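Local coordinates for protein lipolytic enzyme (Clostridium thermocellum, PDB 2VPT) that removes acetyl groups from xylan, serving as the catalytic domain of a cellulosomal family 3 carbohydrate esterase, at residues 16-29 against 50-64. Sequence-based numbering, arbitrary orientation. Where two conformers were deposited one is given.
Sequences TEGMGGGEMGSYRT and SGPSSLPDKDHEGHS. With CA (calcium ion), chain B.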
loop_
_atom_site.group_PDB
_atom_site.type_symbol
_atom_site.label_atom_id
_atom_site.label_comp_id
_atom_site.label_asym_id
_atom_site.label_seq_id
_atom_site.Cartn_x
_atom_site.Cartn_y
_atom_site.Cartn_z
ATOM N N THR A 16 0.016 7.267 6.885
ATOM C CA THR A 16 1.403 7.205 6.411
ATOM C C THR A 16 1.564 6.239 5.241
ATOM O O THR A 16 2.317 6.516 4.295
ATOM C CB THR A 16 2.353 6.866 7.579
ATOM O OG1 THR A 16 2.276 7.923 8.550
ATOM C CG2 THR A 16 3.798 6.717 7.103
ATOM N N GLU A 17 0.861 5.108 5.279
ATOM C CA GLU A 17 0.866 4.203 4.136
ATOM C C GLU A 17 0.212 4.867 2.931
ATOM O O GLU A 17 0.666 4.674 1.796
ATOM C CB GLU A 17 0.213 2.863 4.476
ATOM C CG GLU A 17 0.384 1.812 3.374
ATOM C CD GLU A 17 0.152 0.389 3.848
ATOM O OE1 GLU A 17 -0.641 0.175 4.793
ATOM O OE2 GLU A 17 0.774 -0.506 3.248
ATOM N N GLY A 18 -0.829 5.658 3.183
ATOM C CA GLY A 18 -1.427 6.508 2.156
ATOM C C GLY A 18 -2.754 6.077 1.578
ATOM O O GLY A 18 -3.027 6.278 0.394
HETATM N N MSE A 19 -3.623 5.495 2.395
HETATM C CA MSE A 19 -4.966 5.229 1.925
HETATM C C MSE A 19 -5.636 6.554 1.559
HETATM O O MSE A 19 -5.235 7.631 2.018
HETATM C CB MSE A 19 -5.785 4.474 2.971
HETATM C CG MSE A 19 -5.318 3.072 3.184
HETATM SE SE MSE A 19 -6.554 2.015 4.247
HETATM C CE MSE A 19 -6.014 0.263 3.735
ATOM N N GLY A 20 -6.654 6.480 0.714
ATOM C CA GLY A 20 -7.305 7.674 0.183
ATOM C C GLY A 20 -6.768 7.976 -1.195
ATOM O O GLY A 20 -6.556 7.070 -2.017
ATOM N N GLY A 21 -6.558 9.257 -1.459
ATOM C CA GLY A 21 -6.018 9.687 -2.747
ATOM C C GLY A 21 -4.505 9.695 -2.758
ATOM O O GLY A 21 -3.870 9.747 -1.712
ATOM N N GLY A 22 -3.929 9.633 -3.954
ATOM C CA GLY A 22 -2.496 9.743 -4.133
ATOM C C GLY A 22 -1.703 8.467 -4.358
ATOM O O GLY A 22 -0.499 8.480 -4.218
ATOM N N GLU A 23 -2.377 7.368 -4.681
ATOM C CA GLU A 23 -1.700 6.116 -5.061
ATOM C C GLU A 23 -0.731 5.622 -4.003
ATOM O O GLU A 23 0.373 5.175 -4.302
ATOM C CB GLU A 23 -0.992 6.266 -6.415
ATOM C CG GLU A 23 -1.942 6.685 -7.504
ATOM C CD GLU A 23 -1.405 6.573 -8.910
ATOM O OE1 GLU A 23 -0.184 6.339 -9.123
ATOM O OE2 GLU A 23 -2.261 6.725 -9.822
HETATM N N MSE A 24 -1.177 5.686 -2.755
HETATM C CA MSE A 24 -0.419 5.147 -1.624
HETATM C C MSE A 24 0.926 5.832 -1.430
HETATM O O MSE A 24 1.903 5.235 -0.983
HETATM C CB MSE A 24 -0.279 3.624 -1.723
HETATM C CG MSE A 24 -1.565 2.871 -2.029
HETATM SE SE MSE A 24 -2.934 2.920 -0.647
HETATM C CE MSE A 24 -1.826 2.544 0.549
ATOM N N GLY A 25 0.950 7.126 -1.749
ATOM C CA GLY A 25 2.110 7.968 -1.489
ATOM C C GLY A 25 1.981 8.847 -0.255
ATOM O O GLY A 25 2.994 9.396 0.202
ATOM N N SER A 26 0.773 8.977 0.307
ATOM C CA SER A 26 0.596 9.749 1.516
ATOM C C SER A 26 1.174 11.154 1.339
ATOM O O SER A 26 1.098 11.730 0.241
ATOM C CB SER A 26 1.236 8.953 2.683
ATOM O OG SER A 26 1.227 9.635 3.922
ATOM N N TYR A 27 1.705 11.717 2.414
ATOM C CA TYR A 27 2.383 12.996 2.360
ATOM C C TYR A 27 3.798 12.859 1.809
ATOM O O TYR A 27 4.489 13.858 1.628
ATOM C CB TYR A 27 2.424 13.633 3.762
ATOM C CG TYR A 27 3.256 12.874 4.779
ATOM C CD1 TYR A 27 4.615 13.105 4.895
ATOM C CD2 TYR A 27 2.681 11.916 5.618
ATOM C CE1 TYR A 27 5.396 12.414 5.793
ATOM C CE2 TYR A 27 3.462 11.204 6.525
ATOM C CZ TYR A 27 4.822 11.456 6.610
ATOM O OH TYR A 27 5.637 10.800 7.502
ATOM N N ARG A 28 4.253 11.623 1.617
ATOM C CA ARG A 28 5.644 11.366 1.230
ATOM C C ARG A 28 5.955 11.902 -0.167
ATOM O O ARG A 28 7.046 12.418 -0.404
ATOM C CB ARG A 28 5.969 9.873 1.355
ATOM C CG ARG A 28 5.964 9.412 2.824
ATOM C CD ARG A 28 6.000 7.917 2.991
ATOM N NE ARG A 28 4.745 7.252 2.656
ATOM C CZ ARG A 28 4.498 6.543 1.552
ATOM N NH1 ARG A 28 5.380 6.406 0.565
ATOM N NH2 ARG A 28 3.312 5.995 1.415
ATOM N N THR A 29 4.993 11.820 -1.074
ATOM C CA THR A 29 5.212 12.291 -2.468
ATOM C C THR A 29 5.584 13.772 -2.475
ATOM O O THR A 29 6.631 14.175 -2.984
ATOM C CB THR A 29 3.958 12.064 -3.303
ATOM O OG1 THR A 29 3.585 10.686 -3.194
ATOM C CG2 THR A 29 4.198 12.420 -4.769
ATOM N N SER A 50 5.472 1.776 -1.361
ATOM C CA SER A 50 4.273 2.156 -2.079
ATOM C C SER A 50 4.328 3.617 -2.464
ATOM O O SER A 50 4.972 4.420 -1.790
ATOM C CB SER A 50 3.016 1.904 -1.246
ATOM O OG SER A 50 2.915 2.743 -0.108
ATOM N N GLY A 51 3.612 3.962 -3.524
ATOM C CA GLY A 51 3.548 5.327 -3.960
ATOM C C GLY A 51 3.279 5.425 -5.440
ATOM O O GLY A 51 3.366 4.432 -6.156
ATOM N N PRO A 52 3.013 6.641 -5.921
ATOM C CA PRO A 52 2.858 6.860 -7.354
ATOM C C PRO A 52 4.202 6.769 -8.044
ATOM O O PRO A 52 5.241 6.871 -7.410
ATOM C CB PRO A 52 2.343 8.287 -7.418
ATOM C CG PRO A 52 2.922 8.955 -6.220
ATOM C CD PRO A 52 2.907 7.895 -5.146
ATOM N N SER A 53 4.169 6.607 -9.367
ATOM C CA SER A 53 5.394 6.559 -10.160
ATOM C C SER A 53 6.292 7.781 -9.949
ATOM O O SER A 53 7.515 7.681 -10.029
ATOM C CB SER A 53 5.057 6.384 -11.651
ATOM O OG SER A 53 4.864 5.012 -11.938
ATOM N N SER A 54 5.672 8.921 -9.652
ATOM C CA SER A 54 6.386 10.187 -9.505
ATOM C C SER A 54 7.274 10.290 -8.270
ATOM O O SER A 54 8.182 11.116 -8.231
ATOM C CB SER A 54 5.428 11.367 -9.525
ATOM O OG SER A 54 4.652 11.433 -8.323
ATOM N N LEU A 55 7.002 9.469 -7.247
ATOM C CA LEU A 55 7.782 9.518 -6.024
ATOM C C LEU A 55 9.021 8.647 -6.186
ATOM O O LEU A 55 8.889 7.434 -6.332
ATOM C CB LEU A 55 6.916 9.007 -4.862
ATOM C CG LEU A 55 7.614 8.787 -3.507
ATOM C CD1 LEU A 55 8.385 10.028 -3.057
ATOM C CD2 LEU A 55 6.577 8.345 -2.442
ATOM N N PRO A 56 10.224 9.236 -6.192
ATOM C CA PRO A 56 11.400 8.394 -6.430
ATOM C C PRO A 56 11.718 7.391 -5.324
ATOM O O PRO A 56 12.244 6.323 -5.588
ATOM C CB PRO A 56 12.536 9.429 -6.611
ATOM C CG PRO A 56 11.834 10.680 -6.977
ATOM C CD PRO A 56 10.593 10.663 -6.145
ATOM N N ASP A 57 11.386 7.755 -4.096
ATOM C CA ASP A 57 11.743 6.963 -2.931
ATOM C C ASP A 57 10.467 6.604 -2.173
ATOM O O ASP A 57 9.880 7.433 -1.460
ATOM C CB ASP A 57 12.714 7.735 -2.036
ATOM C CG ASP A 57 13.347 6.860 -0.979
ATOM O OD1 ASP A 57 12.748 5.804 -0.660
ATOM O OD2 ASP A 57 14.441 7.210 -0.453
ATOM N N LYS A 58 10.041 5.358 -2.368
ATOM C CA LYS A 58 8.729 4.894 -1.932
ATOM C C LYS A 58 8.790 4.072 -0.636
ATOM O O LYS A 58 7.776 3.493 -0.212
ATOM C CB LYS A 58 8.090 4.060 -3.046
ATOM C CG LYS A 58 7.857 4.832 -4.346
ATOM C CD LYS A 58 7.484 3.888 -5.522
ATOM C CE LYS A 58 7.528 4.568 -6.915
ATOM N NZ LYS A 58 8.897 4.890 -7.354
ATOM N N ASP A 59 9.951 4.037 0.013
ATOM C CA ASP A 59 10.115 3.245 1.231
ATOM C C ASP A 59 9.475 3.916 2.437
ATOM O O ASP A 59 9.524 5.134 2.577
ATOM C CB ASP A 59 11.593 3.024 1.525
ATOM C CG ASP A 59 12.334 2.447 0.344
ATOM O OD1 ASP A 59 11.852 1.465 -0.264
ATOM O OD2 ASP A 59 13.406 2.997 0.010
ATOM N N HIS A 60 8.886 3.116 3.320
ATOM C CA HIS A 60 8.265 3.675 4.529
ATOM C C HIS A 60 7.934 2.575 5.537
ATOM O O HIS A 60 8.116 1.390 5.259
ATOM C CB HIS A 60 7.006 4.469 4.183
ATOM C CG HIS A 60 5.906 3.654 3.580
ATOM N ND1 HIS A 60 4.982 2.965 4.341
ATOM C CD2 HIS A 60 5.577 3.419 2.286
ATOM C CE1 HIS A 60 4.128 2.348 3.537
ATOM N NE2 HIS A 60 4.467 2.611 2.283
ATOM N N GLU A 61 7.441 2.986 6.711
ATOM C CA GLU A 61 6.902 2.052 7.726
ATOM C C GLU A 61 5.506 2.496 8.170
ATOM O O GLU A 61 5.191 2.555 9.373
ATOM C CB GLU A 61 7.819 1.907 8.941
ATOM C CG GLU A 61 9.052 1.076 8.737
ATOM C CD GLU A 61 8.850 -0.396 8.445
ATOM O OE1 GLU A 61 7.734 -0.990 8.487
ATOM O OE2 GLU A 61 9.864 -0.987 8.059
ATOM N N GLY A 62 4.667 2.798 7.186
ATOM C CA GLY A 62 3.251 3.039 7.392
ATOM C C GLY A 62 2.491 1.741 7.245
ATOM O O GLY A 62 2.677 1.014 6.268
ATOM N N HIS A 63 1.636 1.452 8.226
ATOM C CA HIS A 63 0.868 0.214 8.276
ATOM C C HIS A 63 -0.604 0.499 8.519
ATOM O O HIS A 63 -1.010 0.794 9.645
ATOM C CB HIS A 63 1.420 -0.670 9.399
ATOM C CG HIS A 63 2.785 -1.192 9.114
ATOM N ND1 HIS A 63 3.952 -0.489 9.356
ATOM C CD2 HIS A 63 3.162 -2.343 8.519
ATOM C CE1 HIS A 63 4.978 -1.202 8.916
ATOM N NE2 HIS A 63 4.524 -2.345 8.445
ATOM N N SER A 64 -1.400 0.455 7.456
ATOM C CA SER A 64 -2.828 0.659 7.555
ATOM C C SER A 64 -3.417 -0.286 8.592
ATOM O O SER A 64 -3.111 -1.470 8.604
ATOM C CB SER A 64 -3.498 0.425 6.204
ATOM O OG SER A 64 -3.009 1.350 5.251
HETATM CA CA CA B . 14.809 4.882 0.367
HETATM O O HOH W 1 1.544 2.236 -4.583
HETATM O O HOH W 2 1.754 6.777 -10.800
HETATM O O HOH W 3 8.298 6.896 0.774
HETATM O O HOH W 4 15.678 4.514 -1.751
HETATM O O HOH W 5 15.943 2.968 1.261
#
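Arg28 lays its guanidinium flat on the His60 ring, centres 4.0 Å apart and planes 30° apart, while Gly25 O sits over the opposite face. A bend at chi3 (-73°) turns its edge to acceptors: NE and NH2 together grip Thr16 O side-on, and NH1 reaches Ser50 O at 3.1 Å on a nearly straight bond. NH2 also donates to Met24 O, which lies tilted from the guanidinium plane, with NH2 above the carbonyl plane. Met24 O takes a second bond, in its plane, from Ser50 OG (2.8 Å), which itself accepts from His60 NE2. In this α/β domain of the SGNH hydrolase (GDSL) family, the cluster ties helices 14-17 and 28-37 to strand 59-62. The extended Glu17 side chain presents OE1 to Ser64 N (2.8 Å), nearly along the C-O axis, and to Ser64 OG (2.7 Å), on the anti side across the carboxylate plane; Ser64 also touches the probable Ser-His-Asp triad. Pro52 CD packs closely on Thr29 OG1 (3.5 Å), but beyond it Ser53 and Ser54 are exposed. There a water bridges Glu23 OE1 and Ser53 N, and Trp66 of the second subunit donates to the same carboxylate oxygen. In segment 50-64, Asp57 and Asp59 bind calcium with Asp43, Phe44 O and two waters.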